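Local coordinates for protein KLLA0E08119p (Kluyveromyces lactis, PDB 3VA7) that probably makes urea-1-carboxylate from urea, bicarbonate and ATP by way of biotin, as the urea carboxylase part of a larger enzyme that also hydrolyses this product, at residues 265-270 against 456-461; 364-369 against 428-433. All blocks are in the same frame, centred on the assembly; numbering follows the deposited sequence.

Contact 1. Residues 265-270 against 456-461; sequences KVIEET and KMFKEA
In the biotin carboxylase part of the chain, a short helix, 456-460, meets one face of the antiparallel sheet: its Phe458 reaches across to Ile267 and Glu269 of strand 264-270. These two strand residues lie two apart, so both CB atoms point toward the helix, while that of Glu268 between them points away. With CG anti to the backbone N (chi1 -172°), the Phe458 ring extends from the helix toward the strand. Ile267 CA and Phe458 CA are 10.0 Å apart, and the ring spans that separation. The far end of the ring makes the contact. Ile267 offers its CG2 branch, with CZ of Phe458 4.0 Å from CG2 and CE2 of Phe458 4.2 Å from it. Glu269 comes from the opposite direction, its chain extended beyond CG, and lays OE1 3.8 Å from Phe458 CE2. The carboxylate is turned 49° against the ring plane. Arg423 joins the two outside the segments, in a salt bridge with Glu269 OE1 and a cation-pi interaction with Phe458. Three residues after Phe458 the helix ends at Ala461, whose positive phi marks a Schellman motif. No hydrogen bond crosses the contact. It therefore rests on packing, and the buried acid beside the ring probably owes much of its charge balance to the arginine that both side chains share.

Contact 2. Residues 364-369 against 428-433; sequences IEARLY and MKLNQA
Leu430 makes every apolar touch here, dividing its two methyl groups between Ile364 and Ala366. CD2 of Leu430 goes to the isoleucine, lying 3.6 Å from Ile364 CG1, and the two side chains cross at about a right angle. The other methyl, CD1 of Leu430, is 4.1 Å from Ala366 CB. Leucine CG stands anti to the backbone N (chi1 165°), which carries the fork away from the helix and over the strand. The closest pair of CA atoms across the segments is that of Ile364 and Leu430, 7.1 Å apart. This is helix-on-sheet packing in the C-terminal subdomain of biotin carboxylase: helix 423-435 follows strand 412-420 and lies on its neighbour, strand 362-372, which also pairs with strand 264-270. No hydrogen bond crosses between the two segments; those within them include two of the helix backbone, where Gln432 N bonds to Met428 O at 3.0 Å and Ala433 N to Lys429 O at 2.9 Å. Farther along the strand, Arg367 NH1 donates to Tyr369 OH at 3.1 Å with an angle of 158°, the hydroxyl sitting at the edge of the guanidinium and nearly in its plane. Ionic partners hold the rest of that group: Glu268 bridges to Arg367 NE and Glu325 to Arg367 NH2.

Both contacts are buried and work on the same sheet, where strands 264-270 and 362-372 are antiparallel neighbours; the contact centres lie about 10 Å apart. Each brings a helix against a strand, but contact 1 uses the short helix 456-460 and contact 2 the longer helix 423-435. Ile267 also touches Ala366 and lies beside Ile364, so the two patches adjoin across neighbouring strands. Their chemistry differs: an aromatic ring beside a carboxylate in 265-270 against 456-461, purely aliphatic branches in 364-369 against 428-433. Arg423, at the start of the longer helix, pairs with the acid of contact 1, so that helix serves both contacts. Along the chain, contact 2 is nested within the loop that contact 1 closes.

Contact 1. Residues 265-270 against 456-461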
loop_
_atom_site.group_PDB
_atom_site.type_symbol
_atom_site.label_atom_id
_atom_site.label_comp_id
_atom_site.label_asym_id
_atom_site.label_seq_id
_atom_site.Cartn_x
_atom_site.Cartn_y
_atom_site.Cartn_z
ATOM N N LYS A 265 14.254 16.351 24.023
ATOM C CA LYS A 265 15.580 15.896 23.615
ATOM C C LYS A 265 15.514 15.162 22.277
ATOM O O LYS A 265 14.500 14.506 22.014
ATOM C CB LYS A 265 16.197 15.065 24.723
ATOM C CG LYS A 265 16.155 15.820 26.044
ATOM C CD LYS A 265 17.110 15.226 27.074
ATOM C CE LYS A 265 16.392 14.294 27.983
ATOM N NZ LYS A 265 16.966 14.336 29.354
ATOM N N VAL A 266 16.529 15.345 21.409
ATOM C CA VAL A 266 16.571 14.625 20.119
ATOM C C VAL A 266 17.883 13.906 19.907
ATOM O O VAL A 266 17.878 12.790 19.373
ATOM C CB VAL A 266 16.178 15.456 18.821
ATOM C CG1 VAL A 266 15.357 16.684 19.134
ATOM C CG2 VAL A 266 17.364 15.877 18.055
ATOM N N ILE A 267 18.994 14.521 20.332
ATOM C CA ILE A 267 20.291 13.843 20.314
ATOM C C ILE A 267 21.043 13.973 21.632
ATOM O O ILE A 267 21.151 15.070 22.209
ATOM C CB ILE A 267 21.210 14.317 19.127
ATOM C CG1 ILE A 267 20.805 13.632 17.830
ATOM C CG2 ILE A 267 22.706 14.050 19.359
ATOM C CD1 ILE A 267 20.218 14.586 16.842
ATOM N N GLU A 268 21.597 12.844 22.090
ATOM C CA GLU A 268 22.408 12.834 23.303
ATOM C C GLU A 268 23.741 12.164 23.059
ATOM O O GLU A 268 23.877 11.371 22.138
ATOM C CB GLU A 268 21.656 12.161 24.453
ATOM C CG GLU A 268 20.168 12.519 24.535
ATOM C CD GLU A 268 19.242 11.535 23.780
ATOM O OE1 GLU A 268 19.708 10.548 23.161
ATOM O OE2 GLU A 268 18.013 11.742 23.818
ATOM N N GLU A 269 24.715 12.488 23.899
ATOM C CA GLU A 269 26.077 11.959 23.783
ATOM C C GLU A 269 26.840 11.815 25.136
ATOM O O GLU A 269 26.535 12.471 26.138
ATOM C CB GLU A 269 26.908 12.852 22.847
ATOM C CG GLU A 269 27.312 14.206 23.451
ATOM C CD GLU A 269 28.213 14.995 22.490
ATOM O OE1 GLU A 269 27.874 16.194 22.136
ATOM O OE2 GLU A 269 29.252 14.385 22.098
ATOM N N THR A 270 27.865 10.978 25.103
ATOM C CA THR A 270 28.715 10.712 26.225
ATOM C C THR A 270 30.090 10.338 25.657
ATOM O O THR A 270 30.182 9.712 24.580
ATOM C CB THR A 270 28.104 9.594 27.160
ATOM O OG1 THR A 270 28.657 9.696 28.471
ATOM C CG2 THR A 270 28.362 8.185 26.655
ATOM N N LYS A 456 27.914 21.652 10.985
ATOM C CA LYS A 456 29.210 22.131 11.429
ATOM C C LYS A 456 29.055 22.321 12.945
ATOM O O LYS A 456 29.914 21.876 13.731
ATOM C CB LYS A 456 29.562 23.441 10.688
ATOM C CG LYS A 456 30.961 24.073 10.958
ATOM C CD LYS A 456 32.045 23.491 10.028
ATOM C CE LYS A 456 32.893 24.630 9.375
ATOM N NZ LYS A 456 34.034 24.084 8.558
ATOM N N MET A 457 27.924 22.921 13.342
ATOM C CA MET A 457 27.560 23.056 14.747
ATOM C C MET A 457 27.861 21.790 15.532
ATOM O O MET A 457 28.778 21.763 16.358
ATOM C CB MET A 457 26.086 23.402 14.884
ATOM C CG MET A 457 25.620 23.632 16.341
ATOM S SD MET A 457 25.046 22.164 17.220
ATOM C CE MET A 457 23.567 21.712 16.283
ATOM N N PHE A 458 27.123 20.725 15.258
ATOM C CA PHE A 458 27.297 19.543 16.056
ATOM C C PHE A 458 28.746 19.123 16.102
ATOM O O PHE A 458 29.220 18.759 17.152
ATOM C CB PHE A 458 26.420 18.394 15.580
ATOM C CG PHE A 458 26.423 17.206 16.503
ATOM C CD1 PHE A 458 26.657 15.927 16.008
ATOM C CD2 PHE A 458 26.193 17.364 17.867
ATOM C CE1 PHE A 458 26.649 14.835 16.845
ATOM C CE2 PHE A 458 26.186 16.282 18.726
ATOM C CZ PHE A 458 26.412 15.022 18.224
ATOM N N LYS A 459 29.458 19.193 14.985
ATOM C CA LYS A 459 30.836 18.701 14.963
ATOM C C LYS A 459 31.779 19.552 15.798
ATOM O O LYS A 459 32.674 19.049 16.476
ATOM C CB LYS A 459 31.387 18.594 13.549
ATOM C CG LYS A 459 32.537 17.625 13.491
ATOM C CD LYS A 459 33.287 17.738 12.202
ATOM C CE LYS A 459 34.533 16.865 12.249
ATOM N NZ LYS A 459 35.432 17.370 13.320
ATOM N N GLU A 460 31.594 20.859 15.734
ATOM C CA GLU A 460 32.484 21.745 16.476
ATOM C C GLU A 460 32.102 21.760 17.961
ATOM O O GLU A 460 32.823 22.316 18.805
ATOM C CB GLU A 460 32.513 23.135 15.822
ATOM C CG GLU A 460 33.379 23.151 14.537
ATOM C CD GLU A 460 33.209 24.436 13.699
ATOM O OE1 GLU A 460 33.915 24.547 12.657
ATOM O OE2 GLU A 460 32.381 25.327 14.061
ATOM N N ALA A 461 30.973 21.098 18.251
ATOM C CA ALA A 461 30.455 20.915 19.589
ATOM C C ALA A 461 29.870 22.212 20.119
ATOM O O ALA A 461 29.686 22.368 21.307
ATOM C CB ALA A 461 31.539 20.328 20.535
#

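Contact 2. Residues 364-369 against 428-433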
loop_
_atom_site.group_PDB
_atom_site.type_symbol
_atom_site.label_atom_id
_atom_site.label_comp_id
_atom_site.label_asym_id
_atom_site.label_seq_id
_atom_site.Cartn_x
_atom_site.Cartn_y
_atom_site.Cartn_z
ATOM N N ILE A 364 26.870 7.946 20.948
ATOM C CA ILE A 364 25.798 8.885 20.677
ATOM C C ILE A 364 24.497 8.250 20.171
ATOM O O ILE A 364 24.493 7.172 19.568
ATOM C CB ILE A 364 26.251 10.178 19.887
ATOM C CG1 ILE A 364 25.180 10.561 18.907
ATOM C CG2 ILE A 364 27.759 10.199 19.281
ATOM C CD1 ILE A 364 24.430 11.743 19.403
ATOM N N GLU A 365 23.394 8.911 20.492
ATOM C CA GLU A 365 22.050 8.386 20.299
ATOM C C GLU A 365 21.229 9.435 19.558
ATOM O O GLU A 365 21.305 10.610 19.888
ATOM C CB GLU A 365 21.368 8.086 21.647
ATOM C CG GLU A 365 19.908 7.753 21.486
ATOM C CD GLU A 365 19.215 7.352 22.774
ATOM O OE1 GLU A 365 19.056 6.131 22.998
ATOM O OE2 GLU A 365 18.802 8.242 23.547
ATOM N N ALA A 366 20.453 9.008 18.568
ATOM C CA ALA A 366 19.504 9.884 17.886
ATOM C C ALA A 366 18.117 9.267 18.043
ATOM O O ALA A 366 17.940 8.030 17.990
ATOM C CB ALA A 366 19.870 10.031 16.377
ATOM N N ARG A 367 17.122 10.114 18.239
ATOM C CA ARG A 367 15.792 9.597 18.480
ATOM C C ARG A 367 14.925 9.704 17.230
ATOM O O ARG A 367 14.503 10.810 16.850
ATOM C CB ARG A 367 15.154 10.398 19.599
ATOM C CG ARG A 367 15.942 10.523 20.886
ATOM C CD ARG A 367 14.921 10.803 22.015
ATOM N NE ARG A 367 15.516 10.982 23.330
ATOM C CZ ARG A 367 14.820 11.354 24.401
ATOM N NH1 ARG A 367 13.517 11.576 24.308
ATOM N NH2 ARG A 367 15.420 11.515 25.563
ATOM N N LEU A 368 14.645 8.570 16.599
ATOM C CA LEU A 368 13.745 8.536 15.451
ATOM C C LEU A 368 12.302 8.586 15.889
ATOM O O LEU A 368 11.818 7.651 16.527
ATOM C CB LEU A 368 13.967 7.282 14.596
ATOM C CG LEU A 368 13.308 7.214 13.187
ATOM C CD1 LEU A 368 14.083 8.033 12.136
ATOM C CD2 LEU A 368 13.151 5.749 12.709
ATOM N N TYR A 369 11.631 9.680 15.523
ATOM C CA TYR A 369 10.203 9.921 15.798
ATOM C C TYR A 369 9.333 9.862 14.531
ATOM O O TYR A 369 9.746 10.335 13.455
ATOM C CB TYR A 369 10.012 11.309 16.428
ATOM C CG TYR A 369 10.454 11.430 17.877
ATOM C CD1 TYR A 369 9.616 10.987 18.901
ATOM C CD2 TYR A 369 11.669 12.024 18.228
ATOM C CE1 TYR A 369 9.980 11.078 20.237
ATOM C CE2 TYR A 369 12.045 12.130 19.559
ATOM C CZ TYR A 369 11.180 11.652 20.568
ATOM O OH TYR A 369 11.481 11.694 21.919
ATOM N N MET A 428 30.870 10.369 12.953
ATOM C CA MET A 428 30.886 9.783 11.651
ATOM C C MET A 428 30.026 8.538 11.696
ATOM O O MET A 428 29.194 8.338 10.816
ATOM C CB MET A 428 32.309 9.467 11.208
ATOM C CG MET A 428 33.065 10.665 10.663
ATOM S SD MET A 428 34.725 10.155 10.032
ATOM C CE MET A 428 35.718 9.970 11.587
ATOM N N LYS A 429 30.187 7.721 12.729
ATOM C CA LYS A 429 29.381 6.510 12.811
ATOM C C LYS A 429 27.917 6.820 12.802
ATOM O O LYS A 429 27.131 6.046 12.267
ATOM C CB LYS A 429 29.731 5.628 14.003
ATOM C CG LYS A 429 30.871 4.684 13.697
ATOM C CD LYS A 429 31.437 4.071 14.913
ATOM C CE LYS A 429 32.608 3.302 14.501
ATOM N NZ LYS A 429 32.937 2.308 15.551
ATOM N N LEU A 430 27.564 7.958 13.373
ATOM C CA LEU A 430 26.186 8.242 13.595
ATOM C C LEU A 430 25.587 8.673 12.267
ATOM O O LEU A 430 24.439 8.270 11.920
ATOM C CB LEU A 430 25.999 9.312 14.680
ATOM C CG LEU A 430 24.606 9.911 14.705
ATOM C CD1 LEU A 430 23.664 8.879 15.299
ATOM C CD2 LEU A 430 24.564 11.236 15.446
ATOM N N ASN A 431 26.363 9.473 11.527
ATOM C CA ASN A 431 25.955 9.888 10.187
ATOM C C ASN A 431 25.765 8.626 9.335
ATOM O O ASN A 431 24.699 8.478 8.728
ATOM C CB ASN A 431 26.881 10.943 9.552
ATOM C CG ASN A 431 26.730 12.354 10.190
ATOM O OD1 ASN A 431 25.804 13.109 9.881
ATOM N ND2 ASN A 431 27.677 12.719 11.038
ATOM N N GLN A 432 26.711 7.684 9.347
ATOM C CA GLN A 432 26.511 6.494 8.533
ATOM C C GLN A 432 25.215 5.790 8.978
ATOM O O GLN A 432 24.352 5.499 8.132
ATOM C CB GLN A 432 27.714 5.535 8.455
ATOM C CG GLN A 432 27.497 4.394 7.393
ATOM C CD GLN A 432 28.528 3.170 7.408
ATOM O OE1 GLN A 432 29.722 3.368 7.553
ATOM N NE2 GLN A 432 28.034 1.924 7.190
ATOM N N ALA A 433 25.046 5.557 10.280
ATOM C CA ALA A 433 23.821 4.894 10.792
ATOM C C ALA A 433 22.520 5.566 10.300
ATOM O O ALA A 433 21.612 4.905 9.817
ATOM C CB ALA A 433 23.842 4.787 12.346
#